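Local atomic coordinates of phosphoribosylaminoimidazole carboxylase, ATPase subunit (Thermus thermophilus, PDB entry 3AW8), a protein that probably catalyses the ATP-dependent carboxylation of 5-aminoimidazole ribonucleotide with bicarbonate to N5-carboxyaminoimidazole ribonucleotide in purine biosynthesis. Residues N201-A213 and L353-W365. Sequence-based numbering, arbitrary orientation.
Sequences NRHWGGILRLSLA and LARLSRLVSELPW. With AMP (adenosine monophosphate), chain C.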
ATOM      1  N   ASN A 201     -16.963  13.652   9.246  1.00 47.22           N
ATOM      2  CA  ASN A 201     -16.881  12.511  10.152  1.00 48.04           C
ATOM      3  C   ASN A 201     -18.151  12.339  10.965  1.00 47.39           C
ATOM      4  O   ASN A 201     -18.710  13.307  11.465  1.00 48.72           O
ATOM      5  CB  ASN A 201     -15.682  12.690  11.088  1.00 46.91           C
ATOM      6  CG  ASN A 201     -14.450  13.179  10.357  1.00 48.03           C
ATOM      7  OD1 ASN A 201     -13.874  14.214  10.704  1.00 46.52           O
ATOM      8  ND2 ASN A 201     -14.045  12.442   9.325  1.00 46.85           N
ATOM      9  N   ARG A 202     -18.612  11.101  11.089  1.00 46.87           N
ATOM     10  CA  ARG A 202     -19.814  10.825  11.853  1.00 47.86           C
ATOM     11  C   ARG A 202     -19.483   9.913  13.004  1.00 47.46           C
ATOM     12  O   ARG A 202     -18.927   8.833  12.810  1.00 48.86           O
ATOM     13  CB  ARG A 202     -20.874  10.165  10.980  1.00 50.14           C
ATOM     14  CG  ARG A 202     -21.316  11.027   9.834  1.00 53.22           C
ATOM     15  CD  ARG A 202     -22.480  10.395   9.133  1.00 56.38           C
ATOM     16  NE  ARG A 202     -22.914  11.217   8.015  1.00 58.98           N
ATOM     17  CZ  ARG A 202     -23.819  10.833   7.127  1.00 59.14           C
ATOM     18  NH1 ARG A 202     -24.383   9.634   7.236  1.00 59.55           N
ATOM     19  NH2 ARG A 202     -24.151  11.642   6.132  1.00 59.49           N
ATOM     20  N   HIS A 203     -19.835  10.352  14.202  1.00 45.76           N
ATOM     21  CA  HIS A 203     -19.562   9.582  15.396  1.00 45.26           C
ATOM     22  C   HIS A 203     -20.847   8.992  15.930  1.00 45.72           C
ATOM     23  O   HIS A 203     -21.932   9.500  15.657  1.00 47.14           O
ATOM     24  CB  HIS A 203     -18.937  10.481  16.460  1.00 45.16           C
ATOM     25  CG  HIS A 203     -17.705  11.192  15.995  1.00 47.24           C
ATOM     26  ND1 HIS A 203     -16.469  10.584  15.942  1.00 47.19           N
ATOM     27  CD2 HIS A 203     -17.531  12.444  15.508  1.00 46.51           C
ATOM     28  CE1 HIS A 203     -15.587  11.430  15.440  1.00 48.63           C
ATOM     29  NE2 HIS A 203     -16.206  12.565  15.168  1.00 48.00           N
ATOM     30  N   TRP A 204     -20.710   7.917  16.692  1.00 43.99           N
ATOM     31  CA  TRP A 204     -21.843   7.258  17.294  1.00 44.51           C
ATOM     32  C   TRP A 204     -21.306   6.455  18.466  1.00 45.34           C
ATOM     33  O   TRP A 204     -20.427   5.604  18.296  1.00 45.16           O
ATOM     34  CB  TRP A 204     -22.531   6.345  16.272  1.00 46.73           C
ATOM     35  CG  TRP A 204     -23.887   5.842  16.701  1.00 47.80           C
ATOM     36  CD1 TRP A 204     -24.173   4.652  17.316  1.00 46.94           C
ATOM     37  CD2 TRP A 204     -25.142   6.517  16.532  1.00 48.79           C
ATOM     38  NE1 TRP A 204     -25.530   4.542  17.535  1.00 49.25           N
ATOM     39  CE2 TRP A 204     -26.147   5.673  17.064  1.00 49.53           C
ATOM     40  CE3 TRP A 204     -25.515   7.752  15.984  1.00 48.68           C
ATOM     41  CZ2 TRP A 204     -27.498   6.026  17.060  1.00 49.18           C
ATOM     42  CZ3 TRP A 204     -26.860   8.105  15.981  1.00 48.65           C
ATOM     43  CH2 TRP A 204     -27.835   7.243  16.515  1.00 50.56           C
ATOM     44  N   GLY A 205     -21.828   6.739  19.656  1.00 44.88           N
ATOM     45  CA  GLY A 205     -21.380   6.036  20.843  1.00 45.76           C
ATOM     46  C   GLY A 205     -20.000   6.516  21.258  1.00 47.10           C
ATOM     47  O   GLY A 205     -19.265   5.812  21.961  1.00 45.70           O
ATOM     48  N   GLY A 206     -19.653   7.720  20.809  1.00 47.05           N
ATOM     49  CA  GLY A 206     -18.366   8.293  21.131  1.00 48.42           C
ATOM     50  C   GLY A 206     -17.235   7.706  20.305  1.00 51.25           C
ATOM     51  O   GLY A 206     -16.061   7.851  20.673  1.00 52.96           O
ATOM     52  N   ILE A 207     -17.572   7.043  19.194  1.00 49.25           N
ATOM     53  CA  ILE A 207     -16.554   6.444  18.330  1.00 47.03           C
ATOM     54  C   ILE A 207     -16.782   6.832  16.878  1.00 47.08           C
ATOM     55  O   ILE A 207     -17.913   6.776  16.399  1.00 50.28           O
ATOM     56  CB  ILE A 207     -16.590   4.906  18.390  1.00 46.61           C
ATOM     57  CG1 ILE A 207     -16.654   4.428  19.842  1.00 45.56           C
ATOM     58  CG2 ILE A 207     -15.365   4.340  17.700  1.00 44.48           C
ATOM     59  CD1 ILE A 207     -16.749   2.913  19.983  1.00 46.43           C
ATOM     60  N   LEU A 208     -15.723   7.226  16.176  1.00 45.00           N
ATOM     61  CA  LEU A 208     -15.846   7.578  14.764  1.00 42.97           C
ATOM     62  C   LEU A 208     -16.372   6.335  14.041  1.00 43.57           C
ATOM     63  O   LEU A 208     -15.806   5.244  14.168  1.00 41.93           O
ATOM     64  CB  LEU A 208     -14.485   7.963  14.167  1.00 40.80           C
ATOM     65  CG  LEU A 208     -14.492   8.176  12.646  1.00 37.91           C
ATOM     66  CD1 LEU A 208     -15.300   9.412  12.335  1.00 37.93           C
ATOM     67  CD2 LEU A 208     -13.080   8.328  12.109  1.00 36.00           C
ATOM     68  N   ARG A 209     -17.456   6.501  13.286  1.00 43.67           N
ATOM     69  CA  ARG A 209     -18.054   5.385  12.565  1.00 41.54           C
ATOM     70  C   ARG A 209     -17.895   5.500  11.065  1.00 40.41           C
ATOM     71  O   ARG A 209     -17.681   4.500  10.394  1.00 39.47           O
ATOM     72  CB  ARG A 209     -19.541   5.282  12.888  1.00 39.96           C
ATOM     73  CG  ARG A 209     -19.835   5.128  14.355  1.00 41.67           C
ATOM     74  CD  ARG A 209     -19.374   3.786  14.896  1.00 41.17           C
ATOM     75  NE  ARG A 209     -19.622   3.706  16.332  1.00 43.90           N
ATOM     76  CZ  ARG A 209     -19.637   2.576  17.030  1.00 46.24           C
ATOM     77  NH1 ARG A 209     -19.418   1.412  16.428  1.00 47.49           N
ATOM     78  NH2 ARG A 209     -19.880   2.607  18.331  1.00 44.08           N
ATOM     79  N   LEU A 210     -17.980   6.717  10.543  1.00 39.67           N
ATOM     80  CA  LEU A 210     -17.883   6.902   9.108  1.00 41.69           C
ATOM     81  C   LEU A 210     -17.256   8.228   8.715  1.00 43.38           C
ATOM     82  O   LEU A 210     -17.500   9.253   9.353  1.00 45.49           O
ATOM     83  CB  LEU A 210     -19.284   6.823   8.494  1.00 43.78           C
ATOM     84  CG  LEU A 210     -19.382   6.968   6.975  1.00 46.18           C
ATOM     85  CD1 LEU A 210     -19.230   5.592   6.336  1.00 45.44           C
ATOM     86  CD2 LEU A 210     -20.721   7.586   6.593  1.00 46.94           C
ATOM     87  N   SER A 211     -16.463   8.207   7.647  1.00 43.49           N
ATOM     88  CA  SER A 211     -15.819   9.415   7.141  1.00 45.41           C
ATOM     89  C   SER A 211     -16.090   9.575   5.644  1.00 46.34           C
ATOM     90  O   SER A 211     -15.858   8.651   4.857  1.00 47.11           O
ATOM     91  CB  SER A 211     -14.303   9.375   7.392  1.00 45.37           C
ATOM     92  OG  SER A 211     -13.980   9.728   8.728  1.00 47.50           O
ATOM     93  N   LEU A 212     -16.591  10.744   5.255  1.00 45.09           N
ATOM     94  CA  LEU A 212     -16.887  11.006   3.857  1.00 46.04           C
ATOM     95  C   LEU A 212     -15.918  12.045   3.311  1.00 48.10           C
ATOM     96  O   LEU A 212     -15.841  13.165   3.820  1.00 49.26           O
ATOM     97  CB  LEU A 212     -18.337  11.480   3.708  1.00 44.43           C
ATOM     98  CG  LEU A 212     -19.340  10.403   4.138  1.00 45.21           C
ATOM     99  CD1 LEU A 212     -20.748  10.978   4.270  1.00 44.46           C
ATOM    100  CD2 LEU A 212     -19.301   9.275   3.128  1.00 43.56           C
ATOM    101  N   ALA A 213     -15.174  11.662   2.279  1.00 49.52           N
ATOM    102  CA  ALA A 213     -14.197  12.553   1.669  1.00 52.05           C
ATOM    103  C   ALA A 213     -14.307  12.573   0.148  1.00 53.20           C
ATOM    104  O   ALA A 213     -14.448  11.527  -0.486  1.00 54.28           O
ATOM    105  CB  ALA A 213     -12.784  12.136   2.081  1.00 51.56           C
ATOM    106  N   LEU A 353     -21.829   1.851  -0.343  1.00 61.38           N
ATOM    107  CA  LEU A 353     -21.971   2.119   1.081  1.00 62.94           C
ATOM    108  C   LEU A 353     -23.201   1.374   1.611  1.00 63.66           C
ATOM    109  O   LEU A 353     -23.223   0.915   2.760  1.00 63.36           O
ATOM    110  CB  LEU A 353     -22.124   3.622   1.312  1.00 62.49           C
ATOM    111  CG  LEU A 353     -21.187   4.280   2.329  1.00 62.81           C
ATOM    112  CD1 LEU A 353     -21.424   5.783   2.327  1.00 61.32           C
ATOM    113  CD2 LEU A 353     -21.418   3.698   3.716  1.00 61.82           C
ATOM    114  N   ALA A 354     -24.220   1.254   0.759  1.00 63.42           N
ATOM    115  CA  ALA A 354     -25.451   0.554   1.115  1.00 62.56           C
ATOM    116  C   ALA A 354     -25.141  -0.926   1.346  1.00 62.46           C
ATOM    117  O   ALA A 354     -25.641  -1.543   2.290  1.00 60.94           O
ATOM    118  CB  ALA A 354     -26.469   0.707  -0.002  1.00 62.36           C
ATOM    119  N   ARG A 355     -24.307  -1.480   0.472  1.00 62.90           N
ATOM    120  CA  ARG A 355     -23.900  -2.879   0.550  1.00 63.33           C
ATOM    121  C   ARG A 355     -23.103  -3.176   1.812  1.00 63.12           C
ATOM    122  O   ARG A 355     -23.310  -4.202   2.464  1.00 63.12           O
ATOM    123  CB  ARG A 355     -23.047  -3.234  -0.663  1.00 64.80           C
ATOM    124  CG  ARG A 355     -23.826  -3.369  -1.938  1.00 64.82           C
ATOM    125  CD  ARG A 355     -24.397  -4.762  -2.055  1.00 66.61           C
ATOM    126  NE  ARG A 355     -23.380  -5.772  -2.365  1.00 67.98           N
ATOM    127  CZ  ARG A 355     -22.544  -5.711  -3.404  1.00 67.73           C
ATOM    128  NH1 ARG A 355     -22.586  -4.678  -4.238  1.00 67.06           N
ATOM    129  NH2 ARG A 355     -21.687  -6.702  -3.633  1.00 64.48           N
ATOM    130  N   LEU A 356     -22.184  -2.276   2.148  1.00 61.77           N
ATOM    131  CA  LEU A 356     -21.350  -2.448   3.328  1.00 60.59           C
ATOM    132  C   LEU A 356     -22.091  -2.202   4.648  1.00 60.70           C
ATOM    133  O   LEU A 356     -21.817  -2.875   5.644  1.00 60.63           O
ATOM    134  CB  LEU A 356     -20.119  -1.534   3.231  1.00 58.70           C
ATOM    135  CG  LEU A 356     -19.146  -1.842   2.085  1.00 55.99           C
ATOM    136  CD1 LEU A 356     -18.111  -0.746   1.976  1.00 54.13           C
ATOM    137  CD2 LEU A 356     -18.491  -3.190   2.305  1.00 53.23           C
ATOM    138  N   SER A 357     -23.033  -1.263   4.666  1.00 59.85           N
ATOM    139  CA  SER A 357     -23.763  -0.986   5.902  1.00 61.13           C
ATOM    140  C   SER A 357     -24.479  -2.224   6.433  1.00 61.68           C
ATOM    141  O   SER A 357     -24.776  -2.314   7.625  1.00 62.69           O
ATOM    142  CB  SER A 357     -24.775   0.137   5.694  1.00 60.35           C
ATOM    143  OG  SER A 357     -25.750  -0.239   4.745  1.00 64.89           O
ATOM    144  N   ARG A 358     -24.750  -3.180   5.552  1.00 62.49           N
ATOM    145  CA  ARG A 358     -25.434  -4.407   5.949  1.00 63.95           C
ATOM    146  C   ARG A 358     -24.445  -5.383   6.567  1.00 64.14           C
ATOM    147  O   ARG A 358     -24.832  -6.439   7.080  1.00 64.00           O
ATOM    148  CB  ARG A 358     -26.098  -5.062   4.734  1.00 65.55           C
ATOM    149  CG  ARG A 358     -27.049  -4.151   3.980  1.00 69.61           C
ATOM    150  CD  ARG A 358     -27.527  -4.797   2.690  1.00 73.48           C
ATOM    151  NE  ARG A 358     -28.262  -3.856   1.848  1.00 77.46           N
ATOM    152  CZ  ARG A 358     -28.434  -4.007   0.538  1.00 80.19           C
ATOM    153  NH1 ARG A 358     -27.929  -5.065  -0.087  1.00 80.52           N
ATOM    154  NH2 ARG A 358     -29.092  -3.085  -0.155  1.00 81.17           N
ATOM    155  N   LEU A 359     -23.166  -5.021   6.520  1.00 63.65           N
ATOM    156  CA  LEU A 359     -22.111  -5.867   7.059  1.00 62.03           C
ATOM    157  C   LEU A 359     -21.539  -5.346   8.375  1.00 62.45           C
ATOM    158  O   LEU A 359     -20.910  -6.094   9.123  1.00 62.46           O
ATOM    159  CB  LEU A 359     -20.996  -6.005   6.026  1.00 60.73           C
ATOM    160  CG  LEU A 359     -21.396  -6.675   4.708  1.00 60.01           C
ATOM    161  CD1 LEU A 359     -20.261  -6.573   3.697  1.00 58.17           C
ATOM    162  CD2 LEU A 359     -21.755  -8.133   4.976  1.00 59.62           C
ATOM    163  N   VAL A 360     -21.778  -4.070   8.661  1.00 62.97           N
ATOM    164  CA  VAL A 360     -21.270  -3.437   9.876  1.00 63.21           C
ATOM    165  C   VAL A 360     -22.387  -2.917  10.770  1.00 64.29           C
ATOM    166  O   VAL A 360     -23.306  -2.249  10.296  1.00 64.84           O
ATOM    167  CB  VAL A 360     -20.362  -2.246   9.528  1.00 62.85           C
ATOM    168  CG1 VAL A 360     -19.874  -1.584  10.790  1.00 62.28           C
ATOM    169  CG2 VAL A 360     -19.197  -2.713   8.684  1.00 62.45           C
ATOM    170  N   SER A 361     -22.296  -3.209  12.064  1.00 65.15           N
ATOM    171  CA  SER A 361     -23.304  -2.751  13.018  1.00 65.75           C
ATOM    172  C   SER A 361     -22.988  -1.331  13.489  1.00 65.47           C
ATOM    173  O   SER A 361     -21.957  -0.767  13.132  1.00 65.94           O
ATOM    174  CB  SER A 361     -23.370  -3.695  14.221  1.00 65.79           C
ATOM    175  OG  SER A 361     -22.174  -3.649  14.976  1.00 67.68           O
ATOM    176  N   GLU A 362     -23.879  -0.762  14.292  1.00 65.74           N
ATOM    177  CA  GLU A 362     -23.716   0.590  14.817  1.00 66.64           C
ATOM    178  C   GLU A 362     -23.190   1.601  13.804  1.00 65.84           C
ATOM    179  O   GLU A 362     -22.424   2.491  14.164  1.00 64.93           O
ATOM    180  CB  GLU A 362     -22.785   0.596  16.027  1.00 69.47           C
ATOM    181  CG  GLU A 362     -23.286  -0.169  17.230  1.00 74.62           C
ATOM    182  CD  GLU A 362     -22.289  -0.124  18.379  1.00 79.79           C
ATOM    183  OE1 GLU A 362     -21.119  -0.529  18.169  1.00 82.65           O
ATOM    184  OE2 GLU A 362     -22.670   0.316  19.490  1.00 81.59           O
ATOM    185  N   LEU A 363     -23.583   1.465  12.542  1.00 65.79           N
ATOM    186  CA  LEU A 363     -23.146   2.414  11.526  1.00 66.70           C
ATOM    187  C   LEU A 363     -24.310   3.356  11.212  1.00 68.70           C
ATOM    188  O   LEU A 363     -25.297   2.958  10.585  1.00 69.38           O
ATOM    189  CB  LEU A 363     -22.687   1.681  10.262  1.00 64.41           C
ATOM    190  CG  LEU A 363     -22.218   2.564   9.100  1.00 62.98           C
ATOM    191  CD1 LEU A 363     -21.106   3.485   9.557  1.00 64.23           C
ATOM    192  CD2 LEU A 363     -21.736   1.692   7.955  1.00 63.50           C
ATOM    193  N   PRO A 364     -24.212   4.623  11.660  1.00 70.73           N
ATOM    194  CA  PRO A 364     -25.252   5.641  11.442  1.00 71.37           C
ATOM    195  C   PRO A 364     -25.295   6.226  10.038  1.00 70.88           C
ATOM    196  O   PRO A 364     -24.816   7.337   9.804  1.00 71.23           O
ATOM    197  CB  PRO A 364     -24.922   6.699  12.493  1.00 70.77           C
ATOM    198  CG  PRO A 364     -23.428   6.661  12.522  1.00 70.76           C
ATOM    199  CD  PRO A 364     -23.128   5.162  12.505  1.00 71.03           C
ATOM    200  N   TRP A 365     -25.875   5.483   9.106  1.00 70.82           N
ATOM    201  CA  TRP A 365     -25.976   5.973   7.744  1.00 72.80           C
ATOM    202  C   TRP A 365     -27.270   5.544   7.070  1.00 75.10           C
ATOM    203  O   TRP A 365     -27.808   4.471   7.353  1.00 74.98           O
ATOM    204  CB  TRP A 365     -24.795   5.482   6.919  1.00 71.39           C
ATOM    205  CG  TRP A 365     -24.790   6.004   5.515  1.00 68.59           C
ATOM    206  CD1 TRP A 365     -24.403   7.248   5.095  1.00 67.61           C
ATOM    207  CD2 TRP A 365     -25.204   5.297   4.348  1.00 67.41           C
ATOM    208  NE1 TRP A 365     -24.551   7.356   3.733  1.00 66.37           N
ATOM    209  CE2 TRP A 365     -25.042   6.173   3.249  1.00 67.57           C
ATOM    210  CE3 TRP A 365     -25.699   4.006   4.123  1.00 67.16           C
ATOM    211  CZ2 TRP A 365     -25.358   5.798   1.941  1.00 68.85           C
ATOM    212  CZ3 TRP A 365     -26.013   3.630   2.822  1.00 69.89           C
ATOM    213  CH2 TRP A 365     -25.841   4.525   1.746  1.00 70.69           C
TER
HETATM  214  P   AMP C 370     -14.346  13.866  22.386  1.00132.20           P
HETATM  215  O1P AMP C 370     -13.442  13.280  21.360  1.00131.72           O
HETATM  216  O2P AMP C 370     -14.401  15.471  22.202  1.00131.72           O
HETATM  217  O3P AMP C 370     -13.792  13.507  23.855  1.00131.30           O
HETATM  218  O5' AMP C 370     -15.839  13.243  22.224  1.00130.07           O
HETATM  219  C5' AMP C 370     -16.349  13.601  20.926  1.00126.64           C
HETATM  220  C4' AMP C 370     -17.854  13.275  20.851  1.00123.96           C
HETATM  221  O4' AMP C 370     -18.628  14.102  21.781  1.00121.96           O
HETATM  222  C3' AMP C 370     -18.420  13.527  19.442  1.00122.57           C
HETATM  223  O3' AMP C 370     -19.318  12.473  19.068  1.00122.87           O
HETATM  224  C2' AMP C 370     -19.119  14.890  19.534  1.00120.93           C
HETATM  225  O2' AMP C 370     -20.304  14.920  18.727  1.00120.03           O
HETATM  226  C1' AMP C 370     -19.425  15.084  21.036  1.00119.12           C
HETATM  227  N9  AMP C 370     -19.087  16.463  21.467  1.00115.57           N
HETATM  228  C8  AMP C 370     -17.882  16.896  21.964  1.00114.82           C
HETATM  229  N7  AMP C 370     -17.933  18.166  22.243  1.00113.54           N
HETATM  230  C5  AMP C 370     -19.161  18.639  21.951  1.00112.76           C
HETATM  231  C6  AMP C 370     -19.795  19.908  22.038  1.00112.06           C
HETATM  232  N6  AMP C 370     -19.107  21.008  22.522  1.00111.44           N
HETATM  233  N1  AMP C 370     -21.084  20.020  21.641  1.00111.57           N
HETATM  234  C2  AMP C 370     -21.769  18.968  21.171  1.00111.66           C
HETATM  235  N3  AMP C 370     -21.208  17.759  21.073  1.00112.13           N
HETATM  236  C4  AMP C 370     -19.925  17.550  21.445  1.00113.44           C
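Trp204 O is gripped side-on by Arg209, with NE at 2.8 Å and NH2 at 3.0 Å from it, both bonds in the plane of a guanidinium that also meets Glu362 across the contact. In this salt bridge Arg209 NH1 lies 3.1 Å from Glu362 OE1, which NH2 also approaches; both bonds are weak and bent (132° at NH1). The carboxylate is turned 72° from the guanidinium plane, and Glu362 CB sits over one face. A bend at chi2 (-68°) brings the Arg209 guanidinium back to Trp204 O. Pro364, centre of an inverse gamma turn, packs against both side chains: its CD is 3.6 Å from Arg209 CB, and its CB lies over the rim of one face of the Trp204 indole. Arg202, also salt-bridged to Glu200, extends to place NH1 near Pro364 O, a weak bond, and at the edge of the Trp365 ring. Further along the strand, buried Leu210 touches Leu353, Leu363 and Trp365. Arg209 and Leu210 both face Arg202 in a classic beta bulge. Helix 346-357 and the segment after it thus pack, mainly through apolar contacts, on the hairpin carrying AMP-pocket residue His203; exposed Glu362 is probably hydrated, so its salt bridge likely adds modestly.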